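Local atomic coordinates of nicotinate-nucleotide pyrophosphorylase (Pyrococcus furiosus, PDB entry 2I14), a protein that probably catalyses the ATP-dependent joining of nicotinate to phosphoribosyl pyrophosphate, giving nicotinate mononucleotide on the route to NAD. Residues K129-I142 / D154-G167. Sequence-based numbering, arbitrary orientation.
With PCP (1-alpha-pyrophosphoryl-2-alpha,3-alpha-dihydroxy-4-beta-cyclopentane-methanol-5-phosphate), chain I.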
# COMPACT_ATOMS: atom_id res chain seq x y z
N LYS A 129 8.63 22.29 17.75
CA LYS A 129 8.65 23.74 17.73
C LYS A 129 8.39 24.14 16.29
O LYS A 129 7.43 24.85 15.99
CB LYS A 129 10.03 24.24 18.21
CG LYS A 129 10.13 25.76 18.41
CD LYS A 129 9.11 26.25 19.44
CE LYS A 129 9.15 27.77 19.60
NZ LYS A 129 8.19 28.26 20.64
N ILE A 130 9.24 23.67 15.39
CA ILE A 130 9.11 23.98 13.98
C ILE A 130 7.69 23.69 13.50
O ILE A 130 7.04 24.56 12.95
CB ILE A 130 10.13 23.20 13.13
CG1 ILE A 130 11.55 23.67 13.49
CG2 ILE A 130 9.86 23.37 11.66
CD1 ILE A 130 12.62 22.96 12.71
N ALA A 131 7.22 22.47 13.72
CA ALA A 131 5.88 22.12 13.27
C ALA A 131 4.79 23.06 13.82
O ALA A 131 3.74 23.26 13.18
CB ALA A 131 5.56 20.68 13.64
N ALA A 132 5.05 23.63 14.98
CA ALA A 132 4.09 24.54 15.61
C ALA A 132 4.27 25.98 15.18
O ALA A 132 3.73 26.88 15.81
CB ALA A 132 4.19 24.44 17.13
N LYS A 133 5.03 26.19 14.10
CA LYS A 133 5.30 27.52 13.57
C LYS A 133 5.88 28.37 14.70
O LYS A 133 5.43 29.49 14.96
CB LYS A 133 4.01 28.16 13.06
CG LYS A 133 3.21 27.31 12.09
CD LYS A 133 3.54 27.62 10.64
CE LYS A 133 2.31 28.14 9.88
NZ LYS A 133 1.21 27.14 9.70
N PHE A 134 6.87 27.80 15.39
CA PHE A 134 7.53 28.45 16.52
C PHE A 134 6.62 29.07 17.57
O PHE A 134 7.09 29.84 18.41
CB PHE A 134 8.53 29.46 16.00
CG PHE A 134 9.67 28.83 15.29
CD1 PHE A 134 10.84 28.51 15.98
CD2 PHE A 134 9.57 28.47 13.94
CE1 PHE A 134 11.88 27.84 15.33
CE2 PHE A 134 10.60 27.80 13.28
CZ PHE A 134 11.76 27.48 13.98
N LYS A 135 5.34 28.73 17.56
CA LYS A 135 4.43 29.22 18.57
C LYS A 135 4.87 28.66 19.93
O LYS A 135 5.82 27.89 20.03
CB LYS A 135 3.01 28.78 18.25
CG LYS A 135 2.33 29.64 17.19
CD LYS A 135 1.39 28.81 16.35
CE LYS A 135 0.23 29.62 15.85
NZ LYS A 135 -0.64 29.95 17.00
N PRO A 136 4.21 29.07 21.02
CA PRO A 136 4.69 28.49 22.28
C PRO A 136 4.34 27.01 22.48
O PRO A 136 3.26 26.53 22.10
CB PRO A 136 4.07 29.41 23.34
CG PRO A 136 2.82 29.95 22.67
CD PRO A 136 3.29 30.21 21.26
N VAL A 137 5.27 26.29 23.10
CA VAL A 137 5.12 24.86 23.39
C VAL A 137 5.69 24.55 24.76
O VAL A 137 6.84 24.88 25.06
CB VAL A 137 5.88 24.00 22.35
CG1 VAL A 137 5.74 22.55 22.68
CG2 VAL A 137 5.37 24.27 20.97
N TYR A 138 4.90 23.90 25.60
CA TYR A 138 5.37 23.59 26.93
C TYR A 138 5.50 22.11 27.21
O TYR A 138 4.58 21.34 26.96
CB TYR A 138 4.43 24.24 27.97
CG TYR A 138 4.28 25.73 27.77
CD1 TYR A 138 3.14 26.26 27.17
CD2 TYR A 138 5.32 26.58 28.09
CE1 TYR A 138 3.05 27.61 26.89
CE2 TYR A 138 5.25 27.92 27.80
CZ TYR A 138 4.12 28.44 27.20
OH TYR A 138 4.09 29.80 26.90
N SER A 139 6.66 21.74 27.74
CA SER A 139 6.95 20.35 28.10
C SER A 139 6.06 19.90 29.26
O SER A 139 5.99 20.57 30.27
CB SER A 139 8.44 20.22 28.47
OG SER A 139 8.76 18.89 28.83
N PHE A 140 5.40 18.76 29.10
CA PHE A 140 4.50 18.21 30.10
C PHE A 140 4.73 16.72 30.30
O PHE A 140 4.07 16.09 31.12
CB PHE A 140 3.05 18.35 29.63
CG PHE A 140 2.49 19.73 29.70
CD1 PHE A 140 3.25 20.80 30.18
CD2 PHE A 140 1.16 19.97 29.30
CE1 PHE A 140 2.69 22.08 30.27
CE2 PHE A 140 0.60 21.23 29.39
CZ PHE A 140 1.36 22.29 29.87
N GLY A 141 5.68 16.17 29.56
CA GLY A 141 5.91 14.74 29.59
C GLY A 141 6.59 13.96 30.69
O GLY A 141 6.48 12.74 30.70
N ILE A 142 7.28 14.61 31.63
CA ILE A 142 7.99 13.85 32.65
C ILE A 142 7.17 12.82 33.42
O ILE A 142 7.74 12.00 34.13
CB ILE A 142 8.71 14.77 33.64
CG1 ILE A 142 7.71 15.55 34.49
CG2 ILE A 142 9.61 15.73 32.89
CD1 ILE A 142 8.36 16.30 35.63
N ASP A 154 13.22 17.84 31.21
CA ASP A 154 12.72 19.20 31.06
C ASP A 154 13.81 20.17 30.57
O ASP A 154 13.53 21.11 29.82
CB ASP A 154 12.11 19.71 32.37
CG ASP A 154 10.67 19.21 32.59
OD1 ASP A 154 9.89 19.12 31.62
OD2 ASP A 154 10.32 18.93 33.77
N ARG A 155 15.06 19.92 30.96
CA ARG A 155 16.16 20.77 30.54
C ARG A 155 16.43 20.56 29.04
O ARG A 155 16.92 21.46 28.35
CB ARG A 155 17.40 20.42 31.36
CG ARG A 155 18.37 21.57 31.59
CD ARG A 155 19.46 21.68 30.55
NE ARG A 155 20.68 20.99 30.96
CZ ARG A 155 21.87 21.17 30.39
NH1 ARG A 155 22.04 22.01 29.38
NH2 ARG A 155 22.91 20.49 30.84
N ALA A 156 16.12 19.37 28.54
CA ALA A 156 16.33 19.04 27.13
C ALA A 156 15.18 19.56 26.28
O ALA A 156 15.39 20.02 25.15
CB ALA A 156 16.44 17.52 26.96
N ALA A 157 13.97 19.47 26.82
CA ALA A 157 12.78 19.94 26.11
C ALA A 157 12.97 21.43 25.93
O ALA A 157 12.56 22.01 24.92
CB ALA A 157 11.53 19.67 26.93
N PHE A 158 13.60 22.03 26.94
CA PHE A 158 13.87 23.46 26.96
C PHE A 158 14.87 23.80 25.85
O PHE A 158 14.51 24.41 24.84
CB PHE A 158 14.43 23.87 28.34
CG PHE A 158 14.46 25.36 28.57
CD1 PHE A 158 13.28 26.11 28.55
CD2 PHE A 158 15.67 26.02 28.78
CE1 PHE A 158 13.32 27.48 28.73
CE2 PHE A 158 15.71 27.39 28.96
CZ PHE A 158 14.53 28.12 28.94
N ILE A 159 16.12 23.41 26.05
CA ILE A 159 17.14 23.65 25.06
C ILE A 159 16.59 23.34 23.66
O ILE A 159 17.00 23.93 22.67
CB ILE A 159 18.34 22.75 25.31
CG1 ILE A 159 18.93 23.06 26.68
CG2 ILE A 159 19.35 22.93 24.21
CD1 ILE A 159 20.05 22.14 27.08
N GLY A 160 15.64 22.41 23.61
CA GLY A 160 15.04 22.02 22.34
C GLY A 160 14.16 23.07 21.71
O GLY A 160 13.96 23.06 20.50
N GLY A 161 13.63 23.98 22.53
CA GLY A 161 12.79 25.03 21.99
C GLY A 161 11.52 25.22 22.78
O GLY A 161 10.72 26.11 22.48
N CYS A 162 11.30 24.37 23.79
CA CYS A 162 10.10 24.48 24.62
C CYS A 162 10.21 25.76 25.42
O CYS A 162 11.23 26.01 26.07
CB CYS A 162 9.97 23.29 25.56
SG CYS A 162 9.20 21.84 24.81
N ASP A 163 9.16 26.57 25.36
CA ASP A 163 9.15 27.83 26.07
C ASP A 163 9.18 27.57 27.57
O ASP A 163 9.95 28.18 28.30
CB ASP A 163 7.92 28.65 25.68
CG ASP A 163 7.86 28.95 24.18
OD1 ASP A 163 7.54 28.04 23.40
OD2 ASP A 163 8.14 30.10 23.77
N GLY A 164 8.37 26.63 28.03
CA GLY A 164 8.35 26.37 29.45
C GLY A 164 8.36 24.91 29.84
O GLY A 164 8.19 24.03 29.00
N VAL A 165 8.53 24.67 31.13
CA VAL A 165 8.61 23.31 31.64
C VAL A 165 7.68 23.05 32.82
O VAL A 165 7.58 23.85 33.75
CB VAL A 165 10.05 23.01 32.06
CG1 VAL A 165 10.07 22.19 33.31
CG2 VAL A 165 10.77 22.32 30.91
N SER A 166 7.02 21.91 32.78
CA SER A 166 6.08 21.49 33.81
C SER A 166 6.78 21.14 35.13
O SER A 166 6.30 21.45 36.22
CB SER A 166 5.30 20.27 33.28
OG SER A 166 4.41 19.72 34.22
N GLY A 167 7.94 20.52 35.01
CA GLY A 167 8.68 20.10 36.18
C GLY A 167 9.25 21.18 37.07
O GLY A 167 9.95 22.08 36.60
C1 PCP I . -1.82 14.98 30.06
C2 PCP I . -0.42 15.12 30.70
C3 PCP I . 0.12 16.46 30.15
C4 PCP I . -0.44 16.55 28.71
C5 PCP I . -1.76 15.87 28.86
CP PCP I . 0.47 15.93 27.60
O1 PCP I . -2.91 15.58 30.94
O2 PCP I . -0.51 15.15 32.13
O3 PCP I . -0.34 17.60 30.89
OP PCP I . 0.75 14.49 27.75
P PCP I . 0.84 13.46 26.49
O1P PCP I . 2.04 12.61 26.71
O2P PCP I . 0.97 14.30 25.26
O3P PCP I . -0.41 12.65 26.53
PA PCP I . -4.46 15.58 30.61
O1A PCP I . -4.86 14.14 30.33
O2A PCP I . -4.63 16.46 29.38
O3A PCP I . -5.10 16.18 31.90
PB PCP I . -4.83 16.12 33.43
O1B PCP I . -5.92 16.76 34.21
O2B PCP I . -3.62 16.82 33.80
O3B PCP I . -4.70 14.71 33.89
O HOH W 1 8.22 31.10 21.29
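Asp163 OD1 accepts two bonds from the other segment. Lys129 NZ reaches Asp163 OD1 on the syn side, close to the carboxylate plane, in a salt bridge of 2.8 Å. Val137 N bonds to Asp163 OD1 at 2.9 Å, but from above that plane. A water links Lys129 NZ to the other carboxylate oxygen, OD2, which also has a long, weak ion pair with Arg381. Lys129 NZ also donates to the carbonyl of Phe134, so the ammonium ties the turn after its helix to Asp163. CG of Lys129 is anti to the backbone N (chi1 -172°), and a bend at chi2 carries CD past Gly161 O. A methionine here would probably leave Asp163 without this close countercharge and the Phe134 carbonyl without this donor.

The pairing with the weakly bonded strand 164-165 is parallel and rests on Ser139: Ser139 N bonds to Gly164 O at 3.0 Å, and Ser166 N to Ser139 O. Just before it, Asp163 N bonds to Val137 O. The Tyr138 ring turns its edge to Gly164, with CD2 3.3 Å from Gly164 CA. Ser139 OG donates to Asp154 OD1 at 3.0 Å, nearly in line with the C-O bond, and lies against Ala157 CB. Ile142 CG2 packs on the same carboxylate. Phe140 CD1 touches Ser166 CB, while Phe140 CD2 lies 3.2 Å from O3 of the bound PCP.

Strand 137-139, helix 150-159 and strand 164-165 form a beta-alpha-beta unit of the quinolinate phosphoribosyltransferase C-terminal region, of the TIM-barrel clan. Strand 291-294 pairs with 137-139 on the side away from 164-165, and helix 377-390 packs on Phe158 and Ile159.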